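Local atomic coordinates of uncharacterized protein (Vibrio parahaemolyticus, PDB entry 1ZBP), a protein that is of unknown function but belongs to the ImpE family, whose genes often lie in type VI secretion clusters, so it may act with that system. Residues Q118-A123 with A230-Y235; E128-K133 with F142-D147; D149-G154 with V234-G239; M208-S213 with G239-L244. All coordinates share one frame; numbering follows the deposited sequence.

Contact 1: Q118-A123 with A230-Y235; sequences QVSELA and ADKEVY
The backbones come closest at S120 and K232, whose CA atoms lie 6.2 Å apart, where a turn of helix 116-129 meets the loop that joins strands 224-228 and 235-239 of a β-hairpin. No hydrogen bond crosses, so the hairpin end is held here by van der Waals packing. S120 suits the meeting point because it is small: the loop can come close, and CB of S120 lies 3.3 Å from CG of K232. K232 uses only the root of its chain. Its CG sits beside the backbone N (chi1 -63°), facing the serine, and the chain then bends at chi2 (76°), which carries CD off its straight course. The amine makes a 2.8 Å salt bridge from K232 NZ to OD1 of D231, met nearly head-on along the C-O bond, and has a long, weak ion pair with E117 of the helix. The apolar part lies deeper. CG2 of V234 rests on the helix over CA of S120 (4.0 Å), with CB of A123 4.1 Å and CG2 of V119 4.4 Å away. Valine and alanine suit this buried place because they fill it without polar ends; F107 of helix 98-113 touches both V234 and A123. At the hairpin's exposed shoulder E233 folds its carboxylate back toward the helix, leaving OE2, which has no polar partner in the model, 4.1 Å from the carbonyl O of S120.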
loop_
_atom_site.group_PDB
_atom_site.type_symbol
_atom_site.label_atom_id
_atom_site.label_comp_id
_atom_site.label_asym_id
_atom_site.label_seq_id
_atom_site.Cartn_x
_atom_site.Cartn_y
_atom_site.Cartn_z
ATOM N N GLN A 118 -1.137 -3.306 -25.193
ATOM C CA GLN A 118 -0.059 -4.066 -24.573
ATOM C C GLN A 118 -0.404 -4.340 -23.100
ATOM O O GLN A 118 0.006 -5.360 -22.540
ATOM C CB GLN A 118 1.255 -3.290 -24.678
ATOM C CG GLN A 118 2.492 -4.093 -24.296
ATOM C CD GLN A 118 3.754 -3.246 -24.263
ATOM O OE1 GLN A 118 4.815 -3.703 -23.826
ATOM N NE2 GLN A 118 3.647 -2.007 -24.730
ATOM N N VAL A 119 -1.164 -3.434 -22.481
ATOM C CA VAL A 119 -1.564 -3.608 -21.090
ATOM C C VAL A 119 -2.525 -4.792 -21.007
ATOM O O VAL A 119 -2.485 -5.580 -20.059
ATOM C CB VAL A 119 -2.262 -2.338 -20.519
ATOM C CG1 VAL A 119 -1.408 -1.109 -20.772
ATOM C CG2 VAL A 119 -3.638 -2.166 -21.127
ATOM N N SER A 120 -3.381 -4.912 -22.019
ATOM C CA SER A 120 -4.359 -5.990 -22.102
ATOM C C SER A 120 -3.641 -7.313 -22.305
ATOM O O SER A 120 -4.081 -8.346 -21.808
ATOM C CB SER A 120 -5.313 -5.749 -23.277
ATOM O OG SER A 120 -6.306 -6.757 -23.364
ATOM N N GLU A 121 -2.532 -7.276 -23.042
ATOM C CA GLU A 121 -1.747 -8.477 -23.314
ATOM C C GLU A 121 -0.870 -8.846 -22.129
ATOM O O GLU A 121 -0.737 -10.021 -21.790
ATOM C CB GLU A 121 -0.867 -8.264 -24.550
ATOM C CG GLU A 121 -1.589 -8.388 -25.884
ATOM C CD GLU A 121 -1.717 -9.827 -26.361
ATOM O OE1 GLU A 121 -2.390 -10.632 -25.671
ATOM O OE2 GLU A 121 -1.138 -10.151 -27.429
ATOM N N LEU A 122 -0.264 -7.833 -21.513
ATOM C CA LEU A 122 0.612 -8.041 -20.363
ATOM C C LEU A 122 -0.166 -8.538 -19.154
ATOM O O LEU A 122 0.296 -9.406 -18.423
ATOM C CB LEU A 122 1.340 -6.745 -20.017
ATOM C CG LEU A 122 2.469 -6.396 -20.978
ATOM C CD1 LEU A 122 2.962 -4.981 -20.712
ATOM C CD2 LEU A 122 3.589 -7.404 -20.802
ATOM N N ALA A 123 -1.357 -7.989 -18.959
ATOM C CA ALA A 123 -2.188 -8.390 -17.839
ATOM C C ALA A 123 -2.484 -9.888 -17.917
ATOM O O ALA A 123 -2.293 -10.614 -16.940
ATOM C CB ALA A 123 -3.480 -7.590 -17.833
ATOM N N ALA A 230 -9.658 0.903 -20.918
ATOM C CA ALA A 230 -10.281 1.340 -22.160
ATOM C C ALA A 230 -11.515 0.486 -22.358
ATOM O O ALA A 230 -12.565 0.730 -21.757
ATOM C CB ALA A 230 -9.320 1.151 -23.333
ATOM N N ASP A 231 -11.367 -0.528 -23.201
ATOM C CA ASP A 231 -12.443 -1.457 -23.496
ATOM C C ASP A 231 -11.999 -2.876 -23.167
ATOM O O ASP A 231 -12.706 -3.843 -23.463
ATOM C CB ASP A 231 -12.846 -1.363 -24.976
ATOM C CG ASP A 231 -11.651 -1.167 -25.902
ATOM O OD1 ASP A 231 -10.573 -1.733 -25.623
ATOM O OD2 ASP A 231 -11.798 -0.461 -26.921
ATOM N N LYS A 232 -10.825 -2.994 -22.549
ATOM C CA LYS A 232 -10.299 -4.301 -22.175
ATOM C C LYS A 232 -10.878 -4.759 -20.848
ATOM O O LYS A 232 -11.756 -4.105 -20.282
ATOM C CB LYS A 232 -8.770 -4.262 -22.063
ATOM C CG LYS A 232 -8.042 -3.951 -23.351
ATOM C CD LYS A 232 -8.134 -2.483 -23.708
ATOM C CE LYS A 232 -7.461 -2.227 -25.043
ATOM N NZ LYS A 232 -8.097 -3.038 -26.130
ATOM N N GLU A 233 -10.384 -5.894 -20.361
ATOM C CA GLU A 233 -10.820 -6.437 -19.079
ATOM C C GLU A 233 -9.822 -6.078 -17.971
ATOM O O GLU A 233 -9.657 -6.814 -17.006
ATOM C CB GLU A 233 -11.002 -7.963 -19.169
ATOM C CG GLU A 233 -9.851 -8.738 -19.827
ATOM C CD GLU A 233 -8.551 -8.720 -19.029
ATOM O OE1 GLU A 233 -8.548 -9.193 -17.870
ATOM O OE2 GLU A 233 -7.528 -8.248 -19.572
ATOM N N VAL A 234 -9.162 -4.936 -18.120
ATOM C CA VAL A 234 -8.191 -4.463 -17.137
ATOM C C VAL A 234 -8.857 -3.410 -16.245
ATOM O O VAL A 234 -9.194 -2.314 -16.703
ATOM C CB VAL A 234 -6.963 -3.827 -17.829
ATOM C CG1 VAL A 234 -5.936 -3.406 -16.798
ATOM C CG2 VAL A 234 -6.361 -4.813 -18.814
ATOM N N TYR A 235 -9.050 -3.749 -14.974
ATOM C CA TYR A 235 -9.676 -2.841 -14.014
ATOM C C TYR A 235 -8.705 -2.454 -12.892
ATOM O O TYR A 235 -8.177 -3.317 -12.192
ATOM C CB TYR A 235 -10.916 -3.509 -13.415
ATOM C CG TYR A 235 -11.967 -3.863 -14.438
ATOM C CD1 TYR A 235 -12.911 -2.922 -14.854
ATOM C CD2 TYR A 235 -11.996 -5.129 -15.029
ATOM C CE1 TYR A 235 -13.854 -3.234 -15.840
ATOM C CE2 TYR A 235 -12.935 -5.449 -16.011
ATOM C CZ TYR A 235 -13.856 -4.503 -16.412
ATOM O OH TYR A 235 -14.781 -4.817 -17.387
#

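Contact 2: E128-K133 with F142-D147; sequences ELRQEK and FSDVRD
R130 and D144 meet tip to tip in an end-on salt bridge that ties the exit of helix 116-129 to the irregular break in strand 140-147 of a β-hairpin. NH2 of R130 binds OD2 of D144 at 3.0 Å and NH1 binds OD1 at 3.2 Å. Both bonds are nearly straight, both use syn lone pairs, and the two flat groups lie only 14° from coplanar. NE of R130 has a salt bridge to E127, so all three nitrogens help fix the guanidinium's rotation. The side chain leaves with CG anti to the backbone N, and a bend at chi3 (73°) sets NE; the length of arginine then lets the guanidinium meet D144. Over one face of the guanidinium lies CG of R146, 3.3 Å from NE of R130. The R146 chain crosses R130 at about a right angle, and its own buried NE has no partner in the model; the closeness of two cations is probably eased by D144 and E127. Further out, a water lies 2.9 Å from K133 O and 2.8 Å from V145 O. Beside it the backbones touch directly, with CA of D144 directing its hydrogen at K133 O, 3.5 Å away.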
loop_
_atom_site.group_PDB
_atom_site.type_symbol
_atom_site.label_atom_id
_atom_site.label_comp_id
_atom_site.label_asym_id
_atom_site.label_seq_id
_atom_site.Cartn_x
_atom_site.Cartn_y
_atom_site.Cartn_z
ATOM N N GLU A 128 -1.526 -15.467 -16.270
ATOM C CA GLU A 128 -1.296 -16.820 -16.766
ATOM C C GLU A 128 -0.149 -17.456 -15.982
ATOM O O GLU A 128 -0.165 -18.649 -15.686
ATOM C CB GLU A 128 -0.936 -16.768 -18.254
ATOM C CG GLU A 128 -0.829 -18.130 -18.905
ATOM C CD GLU A 128 -2.156 -18.856 -18.916
ATOM O OE1 GLU A 128 -3.037 -18.472 -19.721
ATOM O OE2 GLU A 128 -2.318 -19.800 -18.106
ATOM N N LEU A 129 0.845 -16.640 -15.650
ATOM C CA LEU A 129 2.006 -17.102 -14.907
ATOM C C LEU A 129 1.760 -17.147 -13.400
ATOM O O LEU A 129 2.518 -17.790 -12.666
ATOM C CB LEU A 129 3.207 -16.200 -15.206
ATOM C CG LEU A 129 3.773 -16.314 -16.620
ATOM C CD1 LEU A 129 4.814 -15.228 -16.864
ATOM C CD2 LEU A 129 4.373 -17.701 -16.801
ATOM N N ARG A 130 0.708 -16.470 -12.940
ATOM C CA ARG A 130 0.386 -16.437 -11.510
ATOM C C ARG A 130 0.199 -17.843 -10.952
ATOM O O ARG A 130 -0.647 -18.607 -11.412
ATOM C CB ARG A 130 -0.884 -15.599 -11.241
ATOM C CG ARG A 130 -1.205 -15.400 -9.747
ATOM C CD ARG A 130 -2.356 -14.408 -9.492
ATOM N NE ARG A 130 -3.673 -14.948 -9.833
ATOM C CZ ARG A 130 -4.287 -15.911 -9.153
ATOM N NH1 ARG A 130 -3.714 -16.443 -8.079
ATOM N NH2 ARG A 130 -5.461 -16.363 -9.560
ATOM N N GLN A 131 1.017 -18.192 -9.970
ATOM C CA GLN A 131 0.911 -19.493 -9.346
ATOM C C GLN A 131 -0.253 -19.423 -8.367
ATOM O O GLN A 131 -0.204 -18.676 -7.395
ATOM C CB GLN A 131 2.197 -19.825 -8.593
ATOM C CG GLN A 131 2.134 -21.124 -7.807
ATOM C CD GLN A 131 3.377 -21.354 -6.959
ATOM O OE1 GLN A 131 4.488 -21.491 -7.477
ATOM N NE2 GLN A 131 3.192 -21.400 -5.646
ATOM N N GLU A 132 -1.310 -20.177 -8.640
ATOM C CA GLU A 132 -2.463 -20.202 -7.753
ATOM C C GLU A 132 -2.024 -20.861 -6.443
ATOM O O GLU A 132 -1.315 -21.864 -6.455
ATOM C CB GLU A 132 -3.605 -20.985 -8.409
ATOM C CG GLU A 132 -4.370 -20.186 -9.454
ATOM C CD GLU A 132 -5.286 -21.045 -10.299
ATOM O OE1 GLU A 132 -5.992 -21.908 -9.723
ATOM O OE2 GLU A 132 -5.304 -20.848 -11.539
ATOM N N LYS A 133 -2.435 -20.284 -5.319
ATOM C CA LYS A 133 -2.059 -20.803 -4.008
ATOM C C LYS A 133 -3.239 -20.682 -3.065
ATOM O O LYS A 133 -3.845 -19.618 -2.971
ATOM C CB LYS A 133 -0.878 -20.005 -3.443
ATOM C CG LYS A 133 -0.095 -20.704 -2.354
ATOM C CD LYS A 133 0.726 -21.833 -2.944
ATOM C CE LYS A 133 1.820 -22.299 -2.000
ATOM N NZ LYS A 133 2.687 -23.351 -2.640
ATOM N N PHE A 142 -9.709 -21.396 1.708
ATOM C CA PHE A 142 -10.014 -20.876 0.369
ATOM C C PHE A 142 -8.977 -21.483 -0.594
ATOM O O PHE A 142 -7.785 -21.513 -0.284
ATOM C CB PHE A 142 -9.901 -19.342 0.364
ATOM C CG PHE A 142 -10.961 -18.655 1.184
ATOM C CD1 PHE A 142 -12.257 -18.514 0.694
ATOM C CD2 PHE A 142 -10.679 -18.195 2.467
ATOM C CE1 PHE A 142 -13.265 -17.931 1.474
ATOM C CE2 PHE A 142 -11.675 -17.614 3.252
ATOM C CZ PHE A 142 -12.979 -17.481 2.755
ATOM N N SER A 143 -9.419 -21.948 -1.760
ATOM C CA SER A 143 -8.506 -22.575 -2.722
ATOM C C SER A 143 -7.623 -21.608 -3.501
ATOM O O SER A 143 -6.712 -22.043 -4.209
ATOM C CB SER A 143 -9.287 -23.407 -3.729
ATOM O OG SER A 143 -10.029 -22.559 -4.584
ATOM N N ASP A 144 -7.887 -20.309 -3.377
ATOM C CA ASP A 144 -7.098 -19.315 -4.091
ATOM C C ASP A 144 -7.339 -17.893 -3.587
ATOM O O ASP A 144 -8.427 -17.561 -3.119
ATOM C CB ASP A 144 -7.393 -19.421 -5.586
ATOM C CG ASP A 144 -6.444 -18.594 -6.439
ATOM O OD1 ASP A 144 -5.309 -18.336 -5.987
ATOM O OD2 ASP A 144 -6.825 -18.227 -7.571
ATOM N N VAL A 145 -6.305 -17.062 -3.706
ATOM C CA VAL A 145 -6.338 -15.679 -3.254
ATOM C C VAL A 145 -5.592 -14.744 -4.215
ATOM O O VAL A 145 -4.474 -15.031 -4.666
ATOM C CB VAL A 145 -5.707 -15.562 -1.843
ATOM C CG1 VAL A 145 -5.503 -14.114 -1.467
ATOM C CG2 VAL A 145 -6.631 -16.233 -0.821
ATOM N N ARG A 146 -6.207 -13.607 -4.514
ATOM C CA ARG A 146 -5.587 -12.652 -5.408
ATOM C C ARG A 146 -6.229 -11.280 -5.244
ATOM O O ARG A 146 -7.385 -11.190 -4.851
ATOM C CB ARG A 146 -5.751 -13.168 -6.829
ATOM C CG ARG A 146 -4.824 -12.538 -7.814
ATOM C CD ARG A 146 -5.540 -11.476 -8.626
ATOM N NE ARG A 146 -6.664 -12.012 -9.372
ATOM C CZ ARG A 146 -7.092 -11.488 -10.514
ATOM N NH1 ARG A 146 -6.478 -10.422 -11.024
ATOM N NH2 ARG A 146 -8.138 -12.024 -11.145
ATOM N N ASP A 147 -5.490 -10.213 -5.525
ATOM C CA ASP A 147 -6.062 -8.863 -5.415
ATOM C C ASP A 147 -6.973 -8.648 -6.636
ATOM O O ASP A 147 -6.630 -9.061 -7.741
ATOM C CB ASP A 147 -4.950 -7.809 -5.405
ATOM C CG ASP A 147 -5.443 -6.427 -4.989
ATOM O OD1 ASP A 147 -6.439 -5.935 -5.560
ATOM O OD2 ASP A 147 -4.826 -5.826 -4.085
HETATM O O HOH W 1 -2.818 -17.097 -3.900
#

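Contact 3: D149-G154 with V234-G239; sequences DDRLGG and VYLGLG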
loop_
_atom_site.group_PDB
_atom_site.type_symbol
_atom_site.label_atom_id
_atom_site.label_comp_id
_atom_site.label_asym_id
_atom_site.label_seq_id
_atom_site.Cartn_x
_atom_site.Cartn_y
_atom_site.Cartn_z
ATOM N N ASP A 149 -7.683 -5.886 -8.162
ATOM C CA ASP A 149 -6.936 -4.943 -8.997
ATOM C C ASP A 149 -6.117 -5.732 -10.028
ATOM O O ASP A 149 -5.519 -6.757 -9.686
ATOM C CB ASP A 149 -5.979 -4.158 -8.098
ATOM C CG ASP A 149 -5.291 -3.017 -8.815
ATOM O OD1 ASP A 149 -5.893 -1.929 -8.931
ATOM O OD2 ASP A 149 -4.151 -3.214 -9.267
ATOM N N ASP A 150 -6.067 -5.268 -11.277
ATOM C CA ASP A 150 -5.301 -5.980 -12.314
ATOM C C ASP A 150 -3.821 -5.628 -12.361
ATOM O O ASP A 150 -3.036 -6.322 -13.008
ATOM C CB ASP A 150 -5.918 -5.750 -13.688
ATOM C CG ASP A 150 -7.142 -6.588 -13.908
ATOM O OD1 ASP A 150 -8.077 -6.097 -14.581
ATOM O OD2 ASP A 150 -7.171 -7.744 -13.415
ATOM N N ARG A 151 -3.444 -4.548 -11.684
ATOM C CA ARG A 151 -2.046 -4.140 -11.636
ATOM C C ARG A 151 -1.321 -5.004 -10.591
ATOM O O ARG A 151 -0.251 -5.570 -10.858
ATOM C CB ARG A 151 -1.941 -2.649 -11.272
ATOM C CG ARG A 151 -0.619 -2.244 -10.620
ATOM C CD ARG A 151 0.266 -1.484 -11.584
ATOM N NE ARG A 151 -0.439 -0.326 -12.120
ATOM C CZ ARG A 151 -0.907 0.662 -11.374
ATOM N NH1 ARG A 151 -0.726 0.626 -10.066
ATOM N NH2 ARG A 151 -1.580 1.662 -11.922
ATOM N N LEU A 152 -1.914 -5.113 -9.404
ATOM C CA LEU A 152 -1.323 -5.903 -8.322
ATOM C C LEU A 152 -1.450 -7.412 -8.538
ATOM O O LEU A 152 -0.520 -8.157 -8.242
ATOM C CB LEU A 152 -1.956 -5.499 -6.982
ATOM C CG LEU A 152 -1.216 -4.459 -6.128
ATOM C CD1 LEU A 152 -0.343 -3.557 -6.992
ATOM C CD2 LEU A 152 -2.229 -3.672 -5.318
ATOM N N GLY A 153 -2.598 -7.852 -9.047
ATOM C CA GLY A 153 -2.832 -9.267 -9.309
ATOM C C GLY A 153 -2.526 -10.227 -8.174
ATOM O O GLY A 153 -3.201 -10.223 -7.150
ATOM N N GLY A 154 -1.510 -11.063 -8.347
ATOM C CA GLY A 154 -1.172 -11.997 -7.290
ATOM C C GLY A 154 -0.057 -11.464 -6.415
ATOM O O GLY A 154 0.740 -12.241 -5.889
ATOM N N VAL A 234 -9.162 -4.936 -18.120
ATOM C CA VAL A 234 -8.191 -4.463 -17.137
ATOM C C VAL A 234 -8.857 -3.410 -16.245
ATOM O O VAL A 234 -9.194 -2.314 -16.703
ATOM C CB VAL A 234 -6.963 -3.827 -17.829
ATOM C CG1 VAL A 234 -5.936 -3.406 -16.798
ATOM C CG2 VAL A 234 -6.361 -4.813 -18.814
ATOM N N TYR A 235 -9.050 -3.749 -14.974
ATOM C CA TYR A 235 -9.676 -2.841 -14.014
ATOM C C TYR A 235 -8.705 -2.454 -12.892
ATOM O O TYR A 235 -8.177 -3.317 -12.192
ATOM C CB TYR A 235 -10.916 -3.509 -13.415
ATOM C CG TYR A 235 -11.967 -3.863 -14.438
ATOM C CD1 TYR A 235 -12.911 -2.922 -14.854
ATOM C CD2 TYR A 235 -11.996 -5.129 -15.029
ATOM C CE1 TYR A 235 -13.854 -3.234 -15.840
ATOM C CE2 TYR A 235 -12.935 -5.449 -16.011
ATOM C CZ TYR A 235 -13.856 -4.503 -16.412
ATOM O OH TYR A 235 -14.781 -4.817 -17.387
ATOM N N LEU A 236 -8.459 -1.158 -12.730
ATOM C CA LEU A 236 -7.565 -0.692 -11.676
ATOM C C LEU A 236 -8.422 -0.353 -10.471
ATOM O O LEU A 236 -9.631 -0.322 -10.576
ATOM C CB LEU A 236 -6.785 0.541 -12.119
ATOM C CG LEU A 236 -5.833 0.347 -13.290
ATOM C CD1 LEU A 236 -4.991 1.611 -13.442
ATOM C CD2 LEU A 236 -4.935 -0.863 -13.063
ATOM N N GLY A 237 -7.809 -0.097 -9.327
ATOM C CA GLY A 237 -8.603 0.206 -8.153
ATOM C C GLY A 237 -8.403 1.598 -7.611
ATOM O O GLY A 237 -7.463 2.296 -7.988
ATOM N N LEU A 238 -9.303 2.001 -6.724
ATOM C CA LEU A 238 -9.239 3.311 -6.102
ATOM C C LEU A 238 -9.801 3.163 -4.695
ATOM O O LEU A 238 -10.929 2.688 -4.505
ATOM C CB LEU A 238 -10.070 4.329 -6.890
ATOM C CG LEU A 238 -9.734 4.531 -8.370
ATOM C CD1 LEU A 238 -10.753 5.455 -9.020
ATOM C CD2 LEU A 238 -8.342 5.102 -8.499
ATOM N N GLY A 239 -9.015 3.561 -3.707
ATOM C CA GLY A 239 -9.474 3.449 -2.338
ATOM C C GLY A 239 -9.071 2.131 -1.700
ATOM O O GLY A 239 -8.104 1.514 -2.128
#
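An Asx motif headed by D149 docks against strand 235-239, where D149 and D150 bind the backbone from Y235 to G237. D150 holds Y235 by both of its polar backbone atoms: the amide N of D150 donates to Y235 O (3.0 Å), while OD1 of D150 takes the amide N of Y235 at 2.6 Å, on the anti side and 21° out of the carboxylate plane. An aspartate is short enough to do both. D150 CB also rests against V234 CG1. D149 divides its oxygens between the two segments. OD1 reaches across to the amide N of G237 in a short but bent and therefore weak bond, where glycine leaves room that a CB would take. OD2 turns inward and accepts from R151 N at 2.8 Å, from above the carboxylate plane, and from L152 N at 2.9 Å through its anti lone pair. R151 crosses L236 at a slant: its CB meets CD2 at 3.9 Å, CD2 lies over a face of the guanidinium, and NH2 makes a salt bridge with D212. The two bonds of OD2, with G153 N bonding back to D149 O (3.2 Å), make the Asx motif, with the Asx turn to R151 inside it.

Contact 4: M208-S213 with G239-L244; sequences MTYVDS and GLKCWL
Y210 and K241 form the tight part of this contact, the lysine chain passing over one face of the tyrosine ring. CG of K241 stands 3.8 Å from the ring centroid, 19° off the normal, in a CH-π contact displaced toward the rim. The K241 chain, extended beyond CG, brings CE to 3.6 Å from T209 O, and NZ ends in a salt bridge with E157. A long aliphatic stem with a charged tip suits this buried path. The ring's hydroxyl has D147 as its stronger partner and also accepts a weak, straight bond from C242 N at 3.3 Å. Beneath the side chains T209 and L240 form a single antiparallel, non-hydrogen-bonded bridge pair, joining the loop after strand 202-207 to the link before strand 242-245: Y210 N donates to G239 O at 2.9 Å, and K241 N donates weakly to M208 O. G239, at phi 92°, has a backbone shape that a side chain would obstruct. Toward the more exposed side contacts thin out. S213, its OG bonded back to Y210 O at 2.7 Å in a type I turn, meets G239 N through CB at 3.4 Å. The L240 side chain comes near through CD1, 3.7 Å from M208 O.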
loop_
_atom_site.group_PDB
_atom_site.type_symbol
_atom_site.label_atom_id
_atom_site.label_comp_id
_atom_site.label_asym_id
_atom_site.label_seq_id
_atom_site.Cartn_x
_atom_site.Cartn_y
_atom_site.Cartn_z
HETATM N N MSE A 208 -2.688 0.157 2.586
HETATM C CA MSE A 208 -4.051 -0.362 2.644
HETATM C C MSE A 208 -4.962 0.170 1.530
HETATM O O MSE A 208 -6.097 -0.272 1.396
HETATM C CB MSE A 208 -4.643 -0.007 4.019
HETATM C CG MSE A 208 -5.227 -1.162 4.814
HETATM SE SE MSE A 208 -4.095 -2.737 4.974
HETATM C CE MSE A 208 -5.454 -3.914 5.738
ATOM N N THR A 209 -4.457 1.103 0.727
ATOM C CA THR A 209 -5.240 1.705 -0.355
ATOM C C THR A 209 -4.510 1.587 -1.696
ATOM O O THR A 209 -3.299 1.451 -1.723
ATOM C CB THR A 209 -5.494 3.201 -0.059
ATOM O OG1 THR A 209 -6.502 3.701 -0.944
ATOM C CG2 THR A 209 -4.228 4.000 -0.256
ATOM N N TYR A 210 -5.238 1.629 -2.807
ATOM C CA TYR A 210 -4.589 1.535 -4.111
ATOM C C TYR A 210 -3.757 2.766 -4.430
ATOM O O TYR A 210 -4.019 3.839 -3.917
ATOM C CB TYR A 210 -5.626 1.299 -5.212
ATOM C CG TYR A 210 -6.219 -0.077 -5.142
ATOM C CD1 TYR A 210 -5.411 -1.214 -5.289
ATOM C CD2 TYR A 210 -7.563 -0.259 -4.853
ATOM C CE1 TYR A 210 -5.932 -2.489 -5.142
ATOM C CE2 TYR A 210 -8.085 -1.524 -4.706
ATOM C CZ TYR A 210 -7.271 -2.630 -4.852
ATOM O OH TYR A 210 -7.819 -3.878 -4.719
ATOM N N VAL A 211 -2.763 2.602 -5.299
ATOM C CA VAL A 211 -1.873 3.696 -5.666
ATOM C C VAL A 211 -2.552 4.817 -6.459
ATOM O O VAL A 211 -2.158 5.982 -6.355
ATOM C CB VAL A 211 -0.623 3.159 -6.440
ATOM C CG1 VAL A 211 -1.005 2.718 -7.848
ATOM C CG2 VAL A 211 0.465 4.213 -6.469
ATOM N N ASP A 212 -3.582 4.478 -7.223
ATOM C CA ASP A 212 -4.293 5.481 -8.010
ATOM C C ASP A 212 -5.376 6.252 -7.248
ATOM O O ASP A 212 -5.932 7.211 -7.779
ATOM C CB ASP A 212 -4.921 4.841 -9.253
ATOM C CG ASP A 212 -3.893 4.462 -10.293
ATOM O OD1 ASP A 212 -3.193 5.369 -10.801
ATOM O OD2 ASP A 212 -3.772 3.256 -10.609
ATOM N N SER A 213 -5.678 5.858 -6.015
ATOM C CA SER A 213 -6.719 6.553 -5.262
ATOM C C SER A 213 -6.546 8.074 -5.332
ATOM O O SER A 213 -5.462 8.602 -5.061
ATOM C CB SER A 213 -6.765 6.049 -3.809
ATOM O OG SER A 213 -5.485 5.951 -3.244
ATOM N N GLY A 239 -9.015 3.561 -3.707
ATOM C CA GLY A 239 -9.474 3.449 -2.338
ATOM C C GLY A 239 -9.071 2.131 -1.700
ATOM O O GLY A 239 -8.104 1.514 -2.128
ATOM N N LEU A 240 -9.829 1.706 -0.688
ATOM C CA LEU A 240 -9.578 0.474 0.071
ATOM C C LEU A 240 -9.434 -0.787 -0.802
ATOM O O LEU A 240 -10.257 -1.046 -1.655
ATOM C CB LEU A 240 -10.722 0.291 1.083
ATOM C CG LEU A 240 -10.530 -0.805 2.131
ATOM C CD1 LEU A 240 -9.389 -0.400 3.075
ATOM C CD2 LEU A 240 -11.827 -1.026 2.902
ATOM N N LYS A 241 -8.388 -1.575 -0.591
ATOM C CA LYS A 241 -8.208 -2.778 -1.384
ATOM C C LYS A 241 -9.292 -3.809 -1.068
ATOM O O LYS A 241 -9.802 -3.868 0.055
ATOM C CB LYS A 241 -6.805 -3.362 -1.145
ATOM C CG LYS A 241 -5.658 -2.419 -1.562
ATOM C CD LYS A 241 -4.273 -3.069 -1.448
ATOM C CE LYS A 241 -3.159 -2.096 -1.875
ATOM N NZ LYS A 241 -1.794 -2.726 -1.819
ATOM N N CYS A 242 -9.637 -4.620 -2.063
ATOM C CA CYS A 242 -10.675 -5.649 -1.924
ATOM C C CYS A 242 -9.971 -6.819 -2.623
ATOM O O CYS A 242 -9.421 -6.635 -3.691
ATOM C CB CYS A 242 -11.972 -5.202 -2.671
ATOM S SG CYS A 242 -13.671 -5.675 -1.978
ATOM N N TRP A 243 -9.961 -7.996 -2.001
ATOM C CA TRP A 243 -9.308 -9.186 -2.544
ATOM C C TRP A 243 -10.322 -10.264 -2.892
ATOM O O TRP A 243 -11.381 -10.371 -2.277
ATOM C CB TRP A 243 -8.308 -9.789 -1.526
ATOM C CG TRP A 243 -6.983 -9.072 -1.395
ATOM C CD1 TRP A 243 -6.628 -7.898 -1.982
ATOM C CD2 TRP A 243 -5.848 -9.486 -0.607
ATOM N NE1 TRP A 243 -5.347 -7.550 -1.618
ATOM C CE2 TRP A 243 -4.845 -8.508 -0.774
ATOM C CE3 TRP A 243 -5.583 -10.591 0.225
ATOM C CZ2 TRP A 243 -3.602 -8.590 -0.150
ATOM C CZ3 TRP A 243 -4.337 -10.675 0.854
ATOM C CH2 TRP A 243 -3.364 -9.677 0.659
ATOM N N LEU A 244 -9.973 -11.070 -3.882
ATOM C CA LEU A 244 -10.815 -12.175 -4.298
ATOM C C LEU A 244 -10.286 -13.398 -3.544
ATOM O O LEU A 244 -9.186 -13.866 -3.824
ATOM C CB LEU A 244 -10.671 -12.384 -5.804
ATOM C CG LEU A 244 -11.576 -13.430 -6.452
ATOM C CD1 LEU A 244 -13.052 -13.033 -6.262
ATOM C CD2 LEU A 244 -11.237 -13.532 -7.937
#

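The centre of contact 4 lies deepest, about 8 Å from the centre of the chain, and that of contact 3 about 12 Å from it, while contact 2 is a surface contact and contact 1 a partly buried one at the periphery. Contacts 1 and 2 use successive parts of helix 116-129, yet the first is bond-free packing and the second a charged clasp. Contacts 1 and 3 share V234 and Y235, so the hairpin is held by helix at its tip and by aspartates along its strand. Contacts 3 and 4 meet at G239 and through the R151 to D212 salt bridge. D147 OD1, on strand 140-147, connects contact 2 with contact 4, lying 2.6 Å from OH of Y210 in the loop after strand 202-207.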